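Local coordinates for protein Hcp1 family type VI secretion system effector (Yersinia pestis, PDB 3V4H) that probably serves as an Hcp component of the type VI secretion system, in which hexameric Hcp rings stack into the inner tube and are themselves secreted, at residues A[80-85]-A[149-154]; A[29-34]-A[47-52]; A[124-129]-A[153-158]. One frame throughout, in Å; residues are numbered along the deposited sequence. Where two conformers were deposited one is given.

How the contacts relate
All three contacts pair antiparallel backbone, but in different parts of the Hcp barrel. Contacts 1 and 2 are both buried; contact 1 lies between the two central strands of the four-stranded sheet, with phenylalanines and an isoleucine on its inner face. Contact 2 forms one edge of the six-stranded sheet within this chain, aliphatic inside, with Lys32, Glu48, Gln50 and the Phe30 ring on the other side, and meets contact 1 where Ala83 O lies 2.8 Å from Leu52 N. Contact 3, farther out in the same sheet, is only partly buried, threonines and lysines lining its outer face. Contacts 1 and 3 share Phe153 and Thr154, where the chain passes between the sheets.

Contact 1 of 3, residues A[80-85]-A[149-154]; sequences FCFAHY and IRFSFT
Strands 80-85 and 149-152 run antiparallel, their axes 4.7 Å apart at closest approach and 152° between directions, joined by two pairs of backbone hydrogen bonds, Phe80 with Phe151 and Phe82 with Ile149. The second pair is the straighter; Ile149 N reaches Phe82 O at 2.6 Å. On the inner face, the Phe80 and Phe151 side chains run side by side, and CB of Phe80 sits over the face of the Phe151 ring, off toward its rim, a CH-pi contact 3.9 Å from the ring centroid. The two rings lie oblique to each other, planes 35° apart. Ile149 does the same to Phe82: its CB lies over one face of that ring, and its CG2 comes within 3.6 Å of Phe82 CE2. A chi1 of 72° tips the Phe82 ring across toward the partner strand, bringing CE2 to the edge of the Phe151 ring. These are central strands of the smaller sheet of the Hcp beta-barrel, and Phe125 from the other sheet packs against both Phe80 and Phe151. Farther along, CD1 of Ile149 presses on the His84 imidazole, 3.2 Å from NE2, while Glu147 and Asp87 hydrogen-bond to its two nitrogens. On the opposite face the Arg150 chain is extended, and its NE forms a salt bridge with Glu148.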
loop_
_atom_site.group_PDB
_atom_site.type_symbol
_atom_site.label_atom_id
_atom_site.label_comp_id
_atom_site.label_asym_id
_atom_site.label_seq_id
_atom_site.Cartn_x
_atom_site.Cartn_y
_atom_site.Cartn_z
ATOM N N PHE A 80 14.121 16.540 -13.455
ATOM C CA PHE A 80 14.695 15.206 -13.815
ATOM C C PHE A 80 15.145 14.637 -12.500
ATOM O O PHE A 80 15.587 15.396 -11.636
ATOM C CB PHE A 80 15.873 15.333 -14.789
ATOM C CG PHE A 80 16.329 14.012 -15.389
ATOM C CD1 PHE A 80 15.676 13.448 -16.473
ATOM C CD2 PHE A 80 17.406 13.360 -14.857
ATOM C CE1 PHE A 80 16.129 12.275 -17.018
ATOM C CE2 PHE A 80 17.852 12.177 -15.404
ATOM C CZ PHE A 80 17.194 11.625 -16.456
ATOM N N CYS A 81 14.958 13.311 -12.349
ATOM C CA CYS A 81 15.257 12.523 -11.159
ATOM C C CYS A 81 16.198 11.391 -11.552
ATOM O O CYS A 81 16.018 10.783 -12.634
ATOM C CB CYS A 81 13.975 11.853 -10.601
ATOM S SG CYS A 81 12.832 12.966 -9.716
ATOM N N PHE A 82 17.230 11.162 -10.740
ATOM C CA PHE A 82 18.029 9.923 -10.842
ATOM C C PHE A 82 18.553 9.524 -9.487
ATOM O O PHE A 82 18.643 10.365 -8.574
ATOM C CB PHE A 82 19.185 10.040 -11.837
ATOM C CG PHE A 82 20.311 10.889 -11.400
ATOM C CD1 PHE A 82 21.432 10.324 -10.803
ATOM C CD2 PHE A 82 20.312 12.255 -11.650
ATOM C CE1 PHE A 82 22.501 11.116 -10.395
ATOM C CE2 PHE A 82 21.354 13.058 -11.230
ATOM C CZ PHE A 82 22.455 12.492 -10.602
ATOM N N ALA A 83 18.899 8.244 -9.406
ATOM C CA ALA A 83 19.520 7.565 -8.290
ATOM C C ALA A 83 20.917 7.063 -8.654
ATOM O O ALA A 83 21.142 6.512 -9.759
ATOM C CB ALA A 83 18.670 6.332 -7.905
ATOM N N HIS A 84 21.852 7.163 -7.714
ATOM C CA HIS A 84 23.184 6.521 -7.831
ATOM C C HIS A 84 23.650 6.073 -6.463
ATOM O O HIS A 84 23.083 6.467 -5.460
ATOM C CB HIS A 84 24.211 7.504 -8.472
ATOM C CG HIS A 84 24.567 8.687 -7.593
ATOM N ND1 HIS A 84 25.838 8.979 -7.245
ATOM C CD2 HIS A 84 23.761 9.598 -6.920
ATOM C CE1 HIS A 84 25.824 10.026 -6.403
ATOM N NE2 HIS A 84 24.563 10.411 -6.222
ATOM N N TYR A 85 24.672 5.217 -6.400
ATOM C CA TYR A 85 25.330 4.950 -5.133
ATOM C C TYR A 85 26.017 6.195 -4.611
ATOM O O TYR A 85 26.417 7.074 -5.396
ATOM C CB TYR A 85 26.352 3.844 -5.308
ATOM C CG TYR A 85 25.698 2.516 -5.583
ATOM C CD1 TYR A 85 24.745 2.008 -4.709
ATOM C CD2 TYR A 85 26.013 1.790 -6.722
ATOM C CE1 TYR A 85 24.108 0.800 -4.953
ATOM C CE2 TYR A 85 25.418 0.555 -6.964
ATOM C CZ TYR A 85 24.461 0.070 -6.084
ATOM O OH TYR A 85 23.856 -1.145 -6.333
ATOM N N ILE A 149 18.682 12.135 -6.708
ATOM C CA ILE A 149 18.929 13.535 -7.067
ATOM C C ILE A 149 17.847 13.942 -8.072
ATOM O O ILE A 149 17.526 13.151 -8.994
ATOM C CB ILE A 149 20.350 13.701 -7.618
ATOM C CG1 ILE A 149 21.349 13.573 -6.461
ATOM C CG2 ILE A 149 20.517 15.061 -8.296
ATOM C CD1 ILE A 149 22.605 12.831 -6.832
ATOM N N ARG A 150 17.203 15.075 -7.775
ATOM C CA ARG A 150 16.320 15.797 -8.671
ATOM C C ARG A 150 16.917 17.140 -9.049
ATOM O O ARG A 150 17.596 17.758 -8.231
ATOM C CB ARG A 150 15.013 16.095 -7.981
ATOM C CG ARG A 150 14.420 14.836 -7.427
ATOM C CD ARG A 150 12.966 14.976 -7.081
ATOM N NE ARG A 150 12.495 13.708 -6.531
ATOM C CZ ARG A 150 11.258 13.488 -6.116
ATOM N NH1 ARG A 150 10.342 14.451 -6.182
ATOM N NH2 ARG A 150 10.938 12.293 -5.634
ATOM N N PHE A 151 16.680 17.590 -10.276
ATOM C CA PHE A 151 17.209 18.902 -10.712
ATOM C C PHE A 151 16.329 19.673 -11.677
ATOM O O PHE A 151 15.516 19.101 -12.419
ATOM C CB PHE A 151 18.651 18.798 -11.240
ATOM C CG PHE A 151 18.844 17.909 -12.467
ATOM C CD1 PHE A 151 18.509 18.347 -13.730
ATOM C CD2 PHE A 151 19.467 16.691 -12.353
ATOM C CE1 PHE A 151 18.757 17.575 -14.850
ATOM C CE2 PHE A 151 19.711 15.897 -13.468
ATOM C CZ PHE A 151 19.369 16.359 -14.720
ATOM N N SER A 152 16.455 20.988 -11.568
ATOM C CA SER A 152 15.839 21.988 -12.443
ATOM C C SER A 152 16.597 22.132 -13.729
ATOM O O SER A 152 17.780 21.847 -13.733
ATOM C CB SER A 152 15.989 23.355 -11.793
ATOM O OG SER A 152 14.734 23.759 -11.407
ATOM N N PHE A 153 15.953 22.661 -14.781
ATOM C CA PHE A 153 16.680 23.050 -15.997
ATOM C C PHE A 153 15.875 24.051 -16.843
ATOM O O PHE A 153 14.647 24.139 -16.755
ATOM C CB PHE A 153 17.123 21.813 -16.811
ATOM C CG PHE A 153 15.998 20.880 -17.150
ATOM C CD1 PHE A 153 15.246 21.057 -18.315
ATOM C CD2 PHE A 153 15.652 19.857 -16.290
ATOM C CE1 PHE A 153 14.178 20.236 -18.613
ATOM C CE2 PHE A 153 14.605 18.994 -16.593
ATOM C CZ PHE A 153 13.867 19.178 -17.739
ATOM N N THR A 154 16.572 24.874 -17.618
ATOM C CA THR A 154 15.888 25.849 -18.457
ATOM C C THR A 154 15.646 25.325 -19.869
ATOM O O THR A 154 14.698 25.738 -20.507
ATOM C CB THR A 154 16.647 27.192 -18.461
ATOM O OG1 THR A 154 18.038 26.925 -18.652
ATOM C CG2 THR A 154 16.457 27.888 -17.118
#

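Contact 2 of 3, residues A[29-34]-A[47-52]; sequences MFIKID and NEIQVL
Met29 and Val51 bury the most surface here, flanking one end of the pairing, with Glu48 marking the other. CB of Met29 lies 3.8 Å from CB of Val51, and a bend at chi3 (-92°) brings the Met29 methyl CE to the partner backbone, 3.3 Å from Val51 O and close to Leu52 O. Between the two backbones Val51 N donates a straight bond to Met29 O, although it approaches from above the carbonyl plane. A water closes this end, accepting from Met29 N and donating to Val51 O. Val51 turns CG2 inward to meet CG2 of Ile31 at 3.8 Å, and Ile31 lies alongside Ile49, with which it exchanges two backbone hydrogen bonds. This antiparallel pair, strand 29-33 with the short strand 49-50, forms one edge of the six-stranded sheet of the Hcp barrel within this chain; Phe82 of the facing sheet packs on Ile31 and Val51, and the backbone of Leu52 hydrogen-bonds to a neighbouring subunit. At the far end the Glu48 chain crosses Lys32, laying CG and the carboxylate against the Lys32 methylenes CB and CG, with Glu48 CD 3.6 Å from Lys32 CB. Lys32 NZ stays 4.8 Å from Glu48 OE2, a loose approach of opposite charges, and Glu48 OE1 hydrogen-bonds to His45. That histidine stacks on the Phe30 ring, whose edge carries Gln50 OE1, 3.5 Å from CE1; Ser40 hydrogen-bonds to that amide oxygen.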
loop_
_atom_site.group_PDB
_atom_site.type_symbol
_atom_site.label_atom_id
_atom_site.label_comp_id
_atom_site.label_asym_id
_atom_site.label_seq_id
_atom_site.Cartn_x
_atom_site.Cartn_y
_atom_site.Cartn_z
ATOM N N MET A 29 23.585 3.081 -17.825
ATOM C CA MET A 29 23.057 4.434 -17.769
ATOM C C MET A 29 24.105 5.333 -17.152
ATOM O O MET A 29 24.680 4.991 -16.116
ATOM C CB MET A 29 21.793 4.449 -16.919
ATOM C CG MET A 29 20.715 3.489 -17.372
ATOM S SD MET A 29 19.240 3.633 -16.360
ATOM C CE MET A 29 19.538 2.416 -15.089
ATOM N N PHE A 30 24.337 6.498 -17.745
ATOM C CA PHE A 30 25.365 7.405 -17.233
ATOM C C PHE A 30 24.854 8.803 -17.174
ATOM O O PHE A 30 24.099 9.214 -18.045
ATOM C CB PHE A 30 26.584 7.393 -18.145
ATOM C CG PHE A 30 27.167 6.029 -18.326
ATOM C CD1 PHE A 30 27.986 5.490 -17.371
ATOM C CD2 PHE A 30 26.851 5.269 -19.434
ATOM C CE1 PHE A 30 28.510 4.215 -17.518
ATOM C CE2 PHE A 30 27.364 3.991 -19.588
ATOM C CZ PHE A 30 28.200 3.469 -18.627
ATOM N N ILE A 31 25.316 9.559 -16.204
ATOM C CA ILE A 31 25.065 11.000 -16.224
ATOM C C ILE A 31 26.385 11.748 -16.021
ATOM O O ILE A 31 27.193 11.417 -15.134
ATOM C CB ILE A 31 23.919 11.370 -15.257
ATOM C CG1 ILE A 31 23.323 12.728 -15.635
ATOM C CG2 ILE A 31 24.377 11.313 -13.821
ATOM C CD1 ILE A 31 21.924 13.016 -15.139
ATOM N N LYS A 32 26.634 12.736 -16.867
ATOM C CA LYS A 32 27.859 13.544 -16.807
ATOM C C LYS A 32 27.448 14.955 -16.417
ATOM O O LYS A 32 26.696 15.588 -17.139
ATOM C CB LYS A 32 28.539 13.568 -18.175
ATOM C CG LYS A 32 29.796 14.445 -18.230
ATOM C CD LYS A 32 29.795 15.377 -19.410
ATOM C CE LYS A 32 30.631 14.857 -20.561
ATOM N NZ LYS A 32 32.028 15.385 -20.490
ATOM N N ILE A 33 27.907 15.422 -15.268
ATOM C CA ILE A 33 27.442 16.697 -14.717
ATOM C C ILE A 33 28.617 17.688 -14.637
ATOM O O ILE A 33 29.642 17.391 -14.019
ATOM C CB ILE A 33 26.922 16.519 -13.301
ATOM C CG1 ILE A 33 25.674 15.664 -13.305
ATOM C CG2 ILE A 33 26.677 17.873 -12.648
ATOM C CD1 ILE A 33 25.160 15.352 -11.927
ATOM N N ASP A 34 28.483 18.852 -15.239
ATOM C CA ASP A 34 29.593 19.785 -15.287
ATOM C C ASP A 34 30.144 20.109 -13.941
ATOM O O ASP A 34 29.439 20.511 -13.062
ATOM C CB ASP A 34 29.200 21.072 -15.972
ATOM C CG ASP A 34 29.455 21.034 -17.448
ATOM O OD1 ASP A 34 30.364 20.334 -17.886
ATOM O OD2 ASP A 34 28.724 21.692 -18.190
ATOM N N ASN A 47 34.808 8.465 -15.262
ATOM C CA ASN A 47 34.584 9.553 -14.318
ATOM C C ASN A 47 33.247 10.274 -14.403
ATOM O O ASN A 47 33.082 11.344 -13.864
ATOM C CB ASN A 47 35.738 10.541 -14.404
ATOM C CG ASN A 47 37.072 9.888 -14.095
ATOM O OD1 ASN A 47 37.186 9.039 -13.191
ATOM N ND2 ASN A 47 38.090 10.277 -14.846
ATOM N N GLU A 48 32.281 9.663 -15.062
ATOM C CA GLU A 48 30.918 10.104 -14.992
ATOM C C GLU A 48 30.196 9.306 -13.893
ATOM O O GLU A 48 30.785 8.417 -13.236
ATOM C CB GLU A 48 30.246 9.899 -16.338
ATOM C CG GLU A 48 30.901 10.708 -17.457
ATOM C CD GLU A 48 30.250 10.509 -18.810
ATOM O OE1 GLU A 48 29.064 10.096 -18.881
ATOM O OE2 GLU A 48 30.933 10.802 -19.800
ATOM N N ILE A 49 28.921 9.621 -13.703
ATOM C CA ILE A 49 28.114 8.971 -12.655
ATOM C C ILE A 49 27.271 7.841 -13.229
ATOM O O ILE A 49 26.483 8.045 -14.152
ATOM C CB ILE A 49 27.204 9.986 -11.926
ATOM C CG1 ILE A 49 28.048 11.091 -11.288
ATOM C CG2 ILE A 49 26.415 9.280 -10.828
ATOM C CD1 ILE A 49 27.384 12.455 -11.135
ATOM N N GLN A 50 27.413 6.646 -12.678
ATOM C CA GLN A 50 26.538 5.526 -13.063
ATOM C C GLN A 50 25.162 5.657 -12.435
ATOM O O GLN A 50 25.035 5.824 -11.216
ATOM C CB GLN A 50 27.151 4.184 -12.649
ATOM C CG GLN A 50 28.554 4.081 -13.180
ATOM C CD GLN A 50 28.951 2.697 -13.628
ATOM O OE1 GLN A 50 29.632 2.553 -14.641
ATOM N NE2 GLN A 50 28.539 1.670 -12.870
ATOM N N VAL A 51 24.127 5.535 -13.258
ATOM C CA VAL A 51 22.758 5.743 -12.811
ATOM C C VAL A 51 22.094 4.384 -12.608
ATOM O O VAL A 51 22.216 3.470 -13.439
ATOM C CB VAL A 51 21.971 6.586 -13.808
ATOM C CG1 VAL A 51 20.515 6.709 -13.423
ATOM C CG2 VAL A 51 22.581 7.989 -13.866
ATOM N N LEU A 52 21.353 4.295 -11.514
ATOM C CA LEU A 52 20.608 3.096 -11.128
ATOM C C LEU A 52 19.155 3.204 -11.544
ATOM O O LEU A 52 18.519 2.215 -11.815
ATOM C CB LEU A 52 20.688 2.970 -9.583
ATOM C CG LEU A 52 22.101 2.789 -8.964
ATOM C CD1 LEU A 52 22.051 2.688 -7.435
ATOM C CD2 LEU A 52 22.795 1.573 -9.567
HETATM O O HOH W 1 23.891 2.072 -15.116
#

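Contact 3 of 3, residues A[124-129]-A[153-158]; sequences KFTDVI and FTKMTQ
The Phe125 ring turns its edge to the face of Phe153, with CD1 poised over the centre of that ring, 3.7 Å above its plane. The planes meet at 58° and the centroids lie 5.0 Å apart, an edge-to-face pair. A chi1 of 54° turns the Phe153 ring over its own backbone, presenting a face to the Phe125 edge. Val128 CG2 touches Phe153 CB at 4.1 Å, and CB of Met156 packs on CD1 of Phe125. The cluster points into the barrel, where Phe80 and Phe151 approach Phe125, and Trp56 meets Phe153.

Both segments mark where the Hcp beta-barrel passes from one sheet to the other. The chain turns a corner at Asp127, leaving strand 124-126 in the six-stranded sheet and leading strand 128-129 into the four-stranded one, while 153-154 makes the return connection. Strands 124-126 and 155-158 run antiparallel at 169°; Lys124 and Thr157 bond to each other twice through their backbones, and Thr126 N donates to Lys155 O.

At the corner the carbonyl oxygen of Thr126 takes two hydrogen bonds from Thr154. The backbone N comes nearly head-on to the carbonyl, and OG1 comes from above its plane at 3.1 Å. The same hydroxyl oxygen lies close to Asp127 CB, while Asp127 OD1 hydrogen-bonds to His102. On the exposed face, the aliphatic part of Lys155 runs alongside Thr126, CE reaching within 4.0 Å of CG2, and Lys124 extends NZ to Gln107.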
loop_
_atom_site.group_PDB
_atom_site.type_symbol
_atom_site.label_atom_id
_atom_site.label_comp_id
_atom_site.label_asym_id
_atom_site.label_seq_id
_atom_site.Cartn_x
_atom_site.Cartn_y
_atom_site.Cartn_z
ATOM N N LYS A 124 20.259 16.009 -22.945
ATOM C CA LYS A 124 21.200 16.980 -22.510
ATOM C C LYS A 124 20.368 18.096 -21.913
ATOM O O LYS A 124 19.367 18.468 -22.493
ATOM C CB LYS A 124 21.991 17.494 -23.701
ATOM C CG LYS A 124 22.710 16.416 -24.517
ATOM C CD LYS A 124 23.417 17.059 -25.719
ATOM C CE LYS A 124 23.898 16.048 -26.756
ATOM N NZ LYS A 124 24.384 14.764 -26.171
ATOM N N PHE A 125 20.758 18.579 -20.738
ATOM C CA PHE A 125 20.063 19.657 -20.067
ATOM C C PHE A 125 21.005 20.843 -19.910
ATOM O O PHE A 125 22.223 20.659 -19.770
ATOM C CB PHE A 125 19.551 19.223 -18.679
ATOM C CG PHE A 125 18.956 17.854 -18.638
ATOM C CD1 PHE A 125 17.579 17.667 -18.606
ATOM C CD2 PHE A 125 19.772 16.736 -18.549
ATOM C CE1 PHE A 125 17.037 16.401 -18.520
ATOM C CE2 PHE A 125 19.229 15.461 -18.474
ATOM C CZ PHE A 125 17.856 15.294 -18.459
ATOM N N THR A 126 20.425 22.047 -19.930
ATOM C CA THR A 126 21.147 23.289 -19.776
ATOM C C THR A 126 20.685 24.095 -18.581
ATOM O O THR A 126 19.487 24.165 -18.312
ATOM C CB THR A 126 20.934 24.171 -20.999
ATOM O OG1 THR A 126 21.551 23.524 -22.093
ATOM C CG2 THR A 126 21.568 25.562 -20.821
ATOM N N ASP A 127 21.654 24.717 -17.901
ATOM C CA ASP A 127 21.409 25.565 -16.756
ATOM C C ASP A 127 20.633 24.831 -15.668
ATOM O O ASP A 127 19.475 25.144 -15.398
ATOM C CB ASP A 127 20.660 26.815 -17.194
ATOM C CG ASP A 127 20.773 27.915 -16.208
ATOM O OD1 ASP A 127 21.749 27.905 -15.425
ATOM O OD2 ASP A 127 19.894 28.802 -16.220
ATOM N N VAL A 128 21.318 23.883 -15.029
ATOM C CA VAL A 128 20.716 22.953 -14.068
ATOM C C VAL A 128 20.903 23.428 -12.618
ATOM O O VAL A 128 21.961 23.981 -12.266
ATOM C CB VAL A 128 21.341 21.556 -14.224
ATOM C CG1 VAL A 128 20.942 20.658 -13.056
ATOM C CG2 VAL A 128 20.926 20.934 -15.559
ATOM N N ILE A 129 19.863 23.270 -11.809
ATOM C CA ILE A 129 19.927 23.540 -10.368
ATOM C C ILE A 129 19.448 22.293 -9.639
ATOM O O ILE A 129 18.431 21.709 -9.997
ATOM C CB ILE A 129 19.053 24.729 -9.962
ATOM C CG1 ILE A 129 19.562 26.001 -10.651
ATOM C CG2 ILE A 129 19.038 24.905 -8.441
ATOM C CD1 ILE A 129 18.704 27.218 -10.404
ATOM N N PHE A 153 15.953 22.661 -14.781
ATOM C CA PHE A 153 16.680 23.050 -15.997
ATOM C C PHE A 153 15.875 24.051 -16.843
ATOM O O PHE A 153 14.647 24.139 -16.755
ATOM C CB PHE A 153 17.123 21.813 -16.811
ATOM C CG PHE A 153 15.998 20.880 -17.150
ATOM C CD1 PHE A 153 15.246 21.057 -18.315
ATOM C CD2 PHE A 153 15.652 19.857 -16.290
ATOM C CE1 PHE A 153 14.178 20.236 -18.613
ATOM C CE2 PHE A 153 14.605 18.994 -16.593
ATOM C CZ PHE A 153 13.867 19.178 -17.739
ATOM N N THR A 154 16.572 24.874 -17.618
ATOM C CA THR A 154 15.888 25.849 -18.457
ATOM C C THR A 154 15.646 25.325 -19.869
ATOM O O THR A 154 14.698 25.738 -20.507
ATOM C CB THR A 154 16.647 27.192 -18.461
ATOM O OG1 THR A 154 18.038 26.925 -18.652
ATOM C CG2 THR A 154 16.457 27.888 -17.118
ATOM N N LYS A 155 16.498 24.417 -20.346
ATOM C CA LYS A 155 16.349 23.797 -21.658
ATOM C C LYS A 155 16.773 22.350 -21.600
ATOM O O LYS A 155 17.547 21.963 -20.724
ATOM C CB LYS A 155 17.227 24.482 -22.700
ATOM C CG LYS A 155 17.004 25.978 -22.788
ATOM C CD LYS A 155 17.761 26.588 -23.953
ATOM C CE LYS A 155 19.137 27.107 -23.569
ATOM N NZ LYS A 155 19.515 28.176 -24.519
ATOM N N MET A 156 16.261 21.563 -22.541
ATOM C CA MET A 156 16.742 20.203 -22.743
ATOM C C MET A 156 16.658 19.794 -24.203
ATOM O O MET A 156 15.831 20.302 -24.938
ATOM C CB MET A 156 15.909 19.213 -21.896
ATOM C CG MET A 156 14.425 19.080 -22.235
ATOM S SD MET A 156 14.030 18.036 -23.663
ATOM C CE MET A 156 15.031 16.634 -23.288
ATOM N N THR A 157 17.471 18.817 -24.596
ATOM C CA THR A 157 17.353 18.167 -25.894
ATOM C C THR A 157 17.289 16.677 -25.674
ATOM O O THR A 157 18.024 16.157 -24.835
ATOM C CB THR A 157 18.553 18.522 -26.762
ATOM O OG1 THR A 157 18.399 19.882 -27.219
ATOM C CG2 THR A 157 18.648 17.624 -27.986
ATOM N N GLN A 158 16.413 15.981 -26.398
ATOM C CA GLN A 158 16.375 14.529 -26.304
ATOM C C GLN A 158 16.600 13.971 -27.680
ATOM O O GLN A 158 15.858 14.311 -28.612
ATOM C CB GLN A 158 15.005 14.076 -25.746
ATOM C CG GLN A 158 14.793 12.590 -25.641
ATOM C CD GLN A 158 13.312 12.235 -25.485
ATOM O OE1 GLN A 158 12.488 12.621 -26.303
ATOM N NE2 GLN A 158 12.984 11.532 -24.424
#